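Local coordinates for protein acetone carboxylase alpha subunit (Xanthobacter autotrophicus Py2, PDB 5M45) that belongs to the hydantoinase B/oxoprolinase family as the alpha subunit of a bacterial acetone carboxylase and holds a manganese(II) ion in a six-chain assembly, at residues Pro184-Thr189 with Ala452-Glu457; Asn437-Gly442 with Trp532-Met537. All blocks are in the same frame, centred on the assembly; numbering follows the deposited sequence.

The centres of the two contacts lie about 6 Å apart, on the same side of the chain's centre, and their segments alternate in sequence: 184-189, 437-442, 452-457, 532-537. Contact 2 pairs strands 440-442 and 532-535 inside an antiparallel four-stranded sheet. Contact 1 sets a loop against strand 450-454, the sheet's outermost strand within this chain and the neighbour of 440-442. Backbone hydrogen bonds probably join the contacts directly, with Val453 N 2.9 Å from Gly441 O and Ser455 N 3.0 Å from Leu439 O. Contact 1 thereby brings the edge strand of the sheet against the loop that follows manganese ligand His175.

Contact 1: residues Pro184-Thr189 with Ala452-Glu457; sequences PGSMAT and AVNSFE
Asn454 receives two successive backbone N-H groups, those of Ser186 and Met187, on one side-chain oxygen. Its CG stands anti to the backbone N (chi1 -168°), and OD1 beyond it meets both N-H groups. The bond from Ser186 N to Asn454 OD1 is 2.9 Å long, with the donor 44° above the carbonyl plane; that from Met187 N to Asn454 OD1, at 3.4 Å, is weak. A single buried carbonyl thus holds the loop by one good bond and one weak one.

The Ser186 hydroxyl also lies against this amide, OG 3.1 Å from Asn454 CG, but this is close packing and not a hydrogen bond. Its polar partners are Ile177 O and His175 NE2, the latter belonging to a manganese ligand. The backbones pack closely as well, Gly185 CA sitting 3.7 Å from Val453 O.

Apolar contacts flank the polar ones. Upstream, Pro184 CB and Ala452 CB meet at 4.4 Å. Further on, Met187 bends at chi2 and its CE approaches Phe456 CZ at 4.4 Å, obliquely to the ring. Phe456 in turn packs edge-to-face with His175.

Met187 touches the manganese ligand His150, and its side chain comes about 3 Å from a bound acetate and about 5 Å from the manganese. Ser186 and Met187, each in contact with a manganese ligand, are second-shell residues of the metal site, and Asn454 helps to position both, joining the loop to the edge strand of the sheet.

Contact 2: residues Asn437-Gly442 with Trp532-Met537; sequences NWLQGG and WTMFFM
Gln440 turns its CG anti to the carbonyl carbon (chi1 -66°), whereas Phe535 holds its CG between the backbone N and the carbonyl carbon (chi1 63°); with the two CG atoms so set, the glutamine chain, extended beyond CG, crosses the phenyl ring. The two residues form a hydrogen-bonded pair of an antiparallel beta ladder, central in a four-stranded sheet. Gln440 CB makes a CH-pi contact 3.8 Å from the centroid of the Phe535 ring, and the amide beyond it reaches the rim, its plane 51° from that of the ring. NE2 donates to Met187 O and, weakly, to Trp438 O.

Phe535 N donates to Gln440 O, and at the next hydrogen-bonded pair Gly442 and Thr533 exchange both backbone bonds. Between them, Gly441 and Met534 make the non-hydrogen-bonded pair, their CA atoms 4.0 Å apart and Gly441 CA 3.1 Å from Thr533 O. On the other face from Gln440 and Phe535, Met534 curls at chi3 so that CE rests 3.8 Å from Leu439 CD2.

Beyond the regular strands the connection persists through one side-chain and one backbone bond. Asn437 OD1 accepts from Met537 N at 2.9 Å, while Trp438 N donates to Met537 O, and Asn437 ND2 is held by Tyr618 and Asn620. The OH of Tyr754 of a second subunit is hydrogen-bonded to Trp532 O. The indole of Trp532 lies over the glycine backbone: Gly442 CA is 4.0 Å from the centroid of its six-membered ring, and Gly442 O sits above the same ring's rim, 3.2 Å from CE3.

Contact 1: residues Pro184-Thr189 with Ala452-Glu457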
ATOM      1  N   PRO A 184      -2.007 -12.263   7.128  1.00 12.99           N
ATOM      2  CA  PRO A 184      -1.539 -11.752   8.413  1.00 13.17           C
ATOM      3  C   PRO A 184      -0.321 -12.472   8.962  1.00 13.24           C
ATOM      4  O   PRO A 184      -0.439 -13.500   9.626  1.00 13.61           O
ATOM      5  CB  PRO A 184      -2.738 -11.983   9.336  1.00 13.31           C
ATOM      6  CG  PRO A 184      -3.404 -13.208   8.783  1.00 13.40           C
ATOM      7  CD  PRO A 184      -3.210 -13.106   7.289  1.00 13.29           C
ATOM      8  N   GLY A 185       0.842 -11.909   8.702  1.00 13.17           N
ATOM      9  CA  GLY A 185       2.139 -12.454   9.110  1.00 13.01           C
ATOM     10  C   GLY A 185       3.252 -11.730   8.357  1.00 12.83           C
ATOM     11  O   GLY A 185       2.966 -10.866   7.505  1.00 12.77           O
ATOM     12  N   SER A 186       4.510 -12.096   8.635  1.00 12.81           N
ATOM     13  CA  SER A 186       5.668 -11.528   7.919  1.00 12.68           C
ATOM     14  C   SER A 186       5.928 -12.240   6.594  1.00 13.00           C
ATOM     15  O   SER A 186       6.271 -11.593   5.602  1.00 13.08           O
ATOM     16  CB  SER A 186       6.944 -11.596   8.758  1.00 12.71           C
ATOM     17  OG  SER A 186       6.789 -11.234  10.125  1.00 12.59           O
ATOM     18  N   MET A 187       5.766 -13.569   6.589  1.00 13.06           N
ATOM     19  CA  MET A 187       6.074 -14.447   5.446  1.00 13.41           C
ATOM     20  C   MET A 187       4.776 -14.863   4.742  1.00 13.42           C
ATOM     21  O   MET A 187       4.452 -16.040   4.584  1.00 13.55           O
ATOM     22  CB  MET A 187       6.813 -15.697   5.947  1.00 13.63           C
ATOM     23  CG  MET A 187       7.947 -15.466   6.928  1.00 13.65           C
ATOM     24  SD  MET A 187       9.161 -14.199   6.439  1.00 13.59           S
ATOM     25  CE  MET A 187      10.322 -14.424   7.772  1.00 13.55           C
ATOM     26  N   ALA A 188       4.013 -13.841   4.355  1.00 13.50           N
ATOM     27  CA  ALA A 188       2.590 -13.977   4.119  1.00 13.56           C
ATOM     28  C   ALA A 188       2.254 -14.638   2.768  1.00 13.43           C
ATOM     29  O   ALA A 188       3.020 -14.528   1.795  1.00 13.27           O
ATOM     30  CB  ALA A 188       1.965 -12.599   4.170  1.00 13.65           C
ATOM     31  N   THR A 189       1.112 -15.327   2.768  1.00 13.54           N
ATOM     32  CA  THR A 189       0.474 -15.892   1.595  1.00 13.54           C
ATOM     33  C   THR A 189      -0.900 -15.223   1.429  1.00 13.29           C
ATOM     34  O   THR A 189      -1.422 -14.640   2.387  1.00 13.14           O
ATOM     35  CB  THR A 189       0.229 -17.392   1.743  1.00 13.90           C
ATOM     36  OG1 THR A 189      -0.604 -17.623   2.894  1.00 14.35           O
ATOM     37  CG2 THR A 189       1.534 -18.139   1.925  1.00 14.06           C
ATOM     38  N   ALA A 452      -1.182  -9.452  14.632  1.00 12.16           N
ATOM     39  CA  ALA A 452      -0.682 -10.556  13.822  1.00 12.13           C
ATOM     40  C   ALA A 452       0.489 -11.215  14.554  1.00 12.10           C
ATOM     41  O   ALA A 452       1.118 -10.601  15.413  1.00 12.19           O
ATOM     42  CB  ALA A 452      -0.240 -10.069  12.444  1.00 12.02           C
ATOM     43  N   VAL A 453       0.718 -12.478  14.241  1.00 12.08           N
ATOM     44  CA  VAL A 453       1.839 -13.248  14.799  1.00 12.02           C
ATOM     45  C   VAL A 453       2.756 -13.786  13.673  1.00 11.91           C
ATOM     46  O   VAL A 453       2.315 -13.966  12.512  1.00 11.82           O
ATOM     47  CB  VAL A 453       1.384 -14.394  15.730  1.00 12.06           C
ATOM     48  CG1 VAL A 453       0.546 -13.838  16.866  1.00 12.27           C
ATOM     49  CG2 VAL A 453       0.567 -15.476  15.018  1.00 12.09           C
ATOM     50  N   ASN A 454       4.018 -14.001  14.038  1.00 11.77           N
ATOM     51  CA  ASN A 454       5.016 -14.554  13.136  1.00 11.85           C
ATOM     52  C   ASN A 454       6.156 -15.123  13.983  1.00 11.92           C
ATOM     53  O   ASN A 454       7.094 -14.403  14.322  1.00 11.86           O
ATOM     54  CB  ASN A 454       5.539 -13.501  12.157  1.00 11.80           C
ATOM     55  CG  ASN A 454       6.370 -14.121  11.025  1.00 11.81           C
ATOM     56  OD1 ASN A 454       5.880 -14.327   9.929  1.00 11.74           O
ATOM     57  ND2 ASN A 454       7.647 -14.408  11.300  1.00 11.94           N
ATOM     58  N   SER A 455       6.064 -16.409  14.333  1.00 12.06           N
ATOM     59  CA  SER A 455       7.017 -17.007  15.255  1.00 12.24           C
ATOM     60  C   SER A 455       8.403 -17.151  14.629  1.00 12.24           C
ATOM     61  O   SER A 455       8.538 -17.689  13.479  1.00 12.20           O
ATOM     62  CB  SER A 455       6.566 -18.409  15.700  1.00 12.47           C
ATOM     63  OG  SER A 455       7.548 -18.980  16.533  1.00 12.48           O
ATOM     64  N   PHE A 456       9.423 -16.742  15.395  1.00 12.25           N
ATOM     65  CA  PHE A 456      10.838 -16.949  15.022  1.00 12.41           C
ATOM     66  C   PHE A 456      11.470 -18.193  15.715  1.00 12.81           C
ATOM     67  O   PHE A 456      12.695 -18.282  15.856  1.00 12.84           O
ATOM     68  CB  PHE A 456      11.667 -15.654  15.221  1.00 12.29           C
ATOM     69  CG  PHE A 456      11.777 -14.806  13.964  1.00 12.24           C
ATOM     70  CD1 PHE A 456      10.688 -14.094  13.488  1.00 12.21           C
ATOM     71  CD2 PHE A 456      12.991 -14.700  13.266  1.00 12.00           C
ATOM     72  CE1 PHE A 456      10.781 -13.329  12.339  1.00 12.09           C
ATOM     73  CE2 PHE A 456      13.080 -13.960  12.129  1.00 11.93           C
ATOM     74  CZ  PHE A 456      11.990 -13.248  11.660  1.00 12.03           C
ATOM     75  N   GLU A 457      10.646 -19.197  16.029  1.00 13.09           N
ATOM     76  CA  GLU A 457      11.159 -20.513  16.430  1.00 13.34           C
ATOM     77  C   GLU A 457      12.045 -21.086  15.305  1.00 13.35           C
ATOM     78  O   GLU A 457      12.991 -21.776  15.632  1.00 13.59           O
ATOM     79  CB  GLU A 457      10.025 -21.505  16.813  1.00 13.43           C
ATOM     80  CG  GLU A 457       9.480 -21.247  18.217  1.00 13.68           C
ATOM     81  CD  GLU A 457       8.532 -22.311  18.749  1.00 13.87           C
ATOM     82  OE1 GLU A 457       7.784 -22.971  17.982  1.00 13.73           O
ATOM     83  OE2 GLU A 457       8.547 -22.481  20.001  1.00 14.45           O
TER

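Contact 2: residues Asn437-Gly442 with Trp532-Met537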
ATOM      1  N   ASN A 437       8.988 -24.392   9.628  1.00 10.67           N
ATOM      2  CA  ASN A 437       7.749 -23.621   9.347  1.00 10.56           C
ATOM      3  C   ASN A 437       7.713 -22.243   9.999  1.00 10.30           C
ATOM      4  O   ASN A 437       8.288 -22.062  11.057  1.00 10.23           O
ATOM      5  CB  ASN A 437       6.562 -24.415   9.906  1.00 10.64           C
ATOM      6  CG  ASN A 437       5.205 -23.730   9.653  1.00 10.77           C
ATOM      7  OD1 ASN A 437       4.738 -23.635   8.501  1.00 10.93           O
ATOM      8  ND2 ASN A 437       4.550 -23.310  10.734  1.00 10.72           N
ATOM      9  N   TRP A 438       6.989 -21.312   9.370  1.00 10.25           N
ATOM     10  CA  TRP A 438       6.641 -20.001   9.936  1.00 10.19           C
ATOM     11  C   TRP A 438       5.171 -19.968  10.418  1.00 10.46           C
ATOM     12  O   TRP A 438       4.216 -19.903   9.598  1.00 10.63           O
ATOM     13  CB  TRP A 438       6.894 -18.893   8.896  1.00 10.08           C
ATOM     14  CG  TRP A 438       8.317 -18.756   8.477  1.00  9.78           C
ATOM     15  CD1 TRP A 438       8.907 -19.350   7.375  1.00  9.67           C
ATOM     16  CD2 TRP A 438       9.358 -18.002   9.126  1.00  9.70           C
ATOM     17  NE1 TRP A 438      10.228 -19.016   7.305  1.00  9.53           N
ATOM     18  CE2 TRP A 438      10.553 -18.213   8.373  1.00  9.63           C
ATOM     19  CE3 TRP A 438       9.420 -17.225  10.280  1.00  9.76           C
ATOM     20  CZ2 TRP A 438      11.779 -17.631   8.715  1.00  9.63           C
ATOM     21  CZ3 TRP A 438      10.660 -16.620  10.641  1.00  9.76           C
ATOM     22  CH2 TRP A 438      11.825 -16.821   9.828  1.00  9.67           C
ATOM     23  N   LEU A 439       4.992 -20.063  11.739  1.00 10.59           N
ATOM     24  CA  LEU A 439       3.675 -19.979  12.361  1.00 10.77           C
ATOM     25  C   LEU A 439       3.167 -18.532  12.228  1.00 10.88           C
ATOM     26  O   LEU A 439       3.828 -17.605  12.672  1.00 10.83           O
ATOM     27  CB  LEU A 439       3.722 -20.411  13.845  1.00 10.86           C
ATOM     28  CG  LEU A 439       2.442 -20.338  14.700  1.00 11.01           C
ATOM     29  CD1 LEU A 439       2.455 -21.340  15.834  1.00 11.12           C
ATOM     30  CD2 LEU A 439       2.142 -18.934  15.268  1.00 11.07           C
ATOM     31  N   GLN A 440       2.017 -18.372  11.592  1.00 10.99           N
ATOM     32  CA  GLN A 440       1.464 -17.023  11.284  1.00 11.26           C
ATOM     33  C   GLN A 440      -0.049 -16.992  11.471  1.00 11.40           C
ATOM     34  O   GLN A 440      -0.701 -18.032  11.483  1.00 11.47           O
ATOM     35  CB  GLN A 440       1.783 -16.648   9.844  1.00 11.15           C
ATOM     36  CG  GLN A 440       3.281 -16.464   9.583  1.00 11.14           C
ATOM     37  CD  GLN A 440       3.586 -16.262   8.119  1.00 11.09           C
ATOM     38  OE1 GLN A 440       3.512 -15.145   7.601  1.00 11.13           O
ATOM     39  NE2 GLN A 440       3.895 -17.355   7.423  1.00 11.11           N
ATOM     40  N   GLY A 441      -0.589 -15.794  11.600  1.00 11.64           N
ATOM     41  CA  GLY A 441      -2.012 -15.563  11.797  1.00 11.82           C
ATOM     42  C   GLY A 441      -2.345 -14.185  12.315  1.00 11.99           C
ATOM     43  O   GLY A 441      -1.458 -13.397  12.623  1.00 12.07           O
ATOM     44  N   GLY A 442      -3.641 -13.897  12.424  1.00 12.25           N
ATOM     45  CA  GLY A 442      -4.110 -12.587  12.866  1.00 12.44           C
ATOM     46  C   GLY A 442      -5.559 -12.542  13.333  1.00 12.74           C
ATOM     47  O   GLY A 442      -6.299 -13.530  13.258  1.00 12.56           O
ATOM     48  N   TRP A 532     -10.108 -15.053  15.022  1.00 13.29           N
ATOM     49  CA  TRP A 532      -8.731 -15.437  14.800  1.00 13.01           C
ATOM     50  C   TRP A 532      -8.576 -16.351  13.538  1.00 12.96           C
ATOM     51  O   TRP A 532      -9.486 -17.158  13.226  1.00 13.20           O
ATOM     52  CB  TRP A 532      -8.196 -16.143  16.074  1.00 12.87           C
ATOM     53  CG  TRP A 532      -6.689 -16.310  16.103  1.00 12.63           C
ATOM     54  CD1 TRP A 532      -5.985 -17.465  15.993  1.00 12.47           C
ATOM     55  CD2 TRP A 532      -5.723 -15.261  16.252  1.00 12.46           C
ATOM     56  NE1 TRP A 532      -4.656 -17.207  16.050  1.00 12.27           N
ATOM     57  CE2 TRP A 532      -4.462 -15.857  16.214  1.00 12.29           C
ATOM     58  CE3 TRP A 532      -5.814 -13.882  16.444  1.00 12.53           C
ATOM     59  CZ2 TRP A 532      -3.287 -15.121  16.321  1.00 12.21           C
ATOM     60  CZ3 TRP A 532      -4.647 -13.143  16.554  1.00 12.44           C
ATOM     61  CH2 TRP A 532      -3.392 -13.777  16.498  1.00 12.20           C
ATOM     62  N   THR A 533      -7.445 -16.191  12.838  1.00 12.71           N
ATOM     63  CA  THR A 533      -7.043 -17.070  11.698  1.00 12.75           C
ATOM     64  C   THR A 533      -5.563 -17.471  11.815  1.00 12.52           C
ATOM     65  O   THR A 533      -4.787 -16.772  12.470  1.00 12.34           O
ATOM     66  CB  THR A 533      -7.212 -16.405  10.318  1.00 12.79           C
ATOM     67  OG1 THR A 533      -6.404 -15.221  10.253  1.00 12.85           O
ATOM     68  CG2 THR A 533      -8.677 -16.077  10.063  1.00 13.05           C
ATOM     69  N   MET A 534      -5.190 -18.623  11.225  1.00 12.44           N
ATOM     70  CA  MET A 534      -3.788 -19.048  11.133  1.00 12.22           C
ATOM     71  C   MET A 534      -3.501 -19.745   9.792  1.00 11.89           C
ATOM     72  O   MET A 534      -4.416 -20.191   9.096  1.00 11.94           O
ATOM     73  CB  MET A 534      -3.391 -19.971  12.305  1.00 12.53           C
ATOM     74  CG  MET A 534      -3.745 -19.430  13.700  1.00 12.94           C
ATOM     75  SD  MET A 534      -3.184 -20.414  15.105  1.00 13.51           S
ATOM     76  CE  MET A 534      -1.396 -20.214  14.990  1.00 13.18           C
ATOM     77  N   PHE A 535      -2.227 -19.848   9.446  1.00 11.48           N
ATOM     78  CA  PHE A 535      -1.779 -20.554   8.242  1.00 11.39           C
ATOM     79  C   PHE A 535      -0.335 -21.068   8.402  1.00 11.24           C
ATOM     80  O   PHE A 535       0.358 -20.739   9.373  1.00 11.01           O
ATOM     81  CB  PHE A 535      -1.981 -19.715   6.967  1.00 11.31           C
ATOM     82  CG  PHE A 535      -1.186 -18.406   6.908  1.00 11.32           C
ATOM     83  CD1 PHE A 535      -1.669 -17.239   7.530  1.00 11.33           C
ATOM     84  CD2 PHE A 535       0.007 -18.329   6.183  1.00 11.12           C
ATOM     85  CE1 PHE A 535      -0.973 -16.038   7.452  1.00 11.41           C
ATOM     86  CE2 PHE A 535       0.709 -17.136   6.102  1.00 11.26           C
ATOM     87  CZ  PHE A 535       0.231 -16.001   6.727  1.00 11.32           C
ATOM     88  N   PHE A 536       0.037 -21.953   7.480  1.00 11.42           N
ATOM     89  CA  PHE A 536       1.350 -22.621   7.445  1.00 11.48           C
ATOM     90  C   PHE A 536       2.170 -22.141   6.246  1.00 11.53           C
ATOM     91  O   PHE A 536       1.605 -21.850   5.174  1.00 11.74           O
ATOM     92  CB  PHE A 536       1.148 -24.172   7.307  1.00 11.48           C
ATOM     93  CG  PHE A 536       0.514 -24.836   8.508  1.00 11.58           C
ATOM     94  CD1 PHE A 536      -0.861 -24.903   8.646  1.00 11.84           C
ATOM     95  CD2 PHE A 536       1.289 -25.424   9.483  1.00 11.66           C
ATOM     96  CE1 PHE A 536      -1.468 -25.523   9.753  1.00 11.92           C
ATOM     97  CE2 PHE A 536       0.704 -26.047  10.596  1.00 11.76           C
ATOM     98  CZ  PHE A 536      -0.690 -26.083  10.741  1.00 11.87           C
ATOM     99  N   MET A 537       3.485 -22.088   6.395  1.00 11.64           N
ATOM    100  CA  MET A 537       4.407 -21.714   5.302  1.00 11.83           C
ATOM    101  C   MET A 537       5.785 -22.366   5.488  1.00 11.54           C
ATOM    102  O   MET A 537       6.510 -22.045   6.418  1.00 11.16           O
ATOM    103  CB  MET A 537       4.572 -20.177   5.209  1.00 12.08           C
ATOM    104  CG  MET A 537       5.399 -19.681   4.007  1.00 12.43           C
ATOM    105  SD  MET A 537       4.834 -20.251   2.391  1.00 13.38           S
ATOM    106  CE  MET A 537       6.185 -21.238   1.727  1.00 13.37           C
TER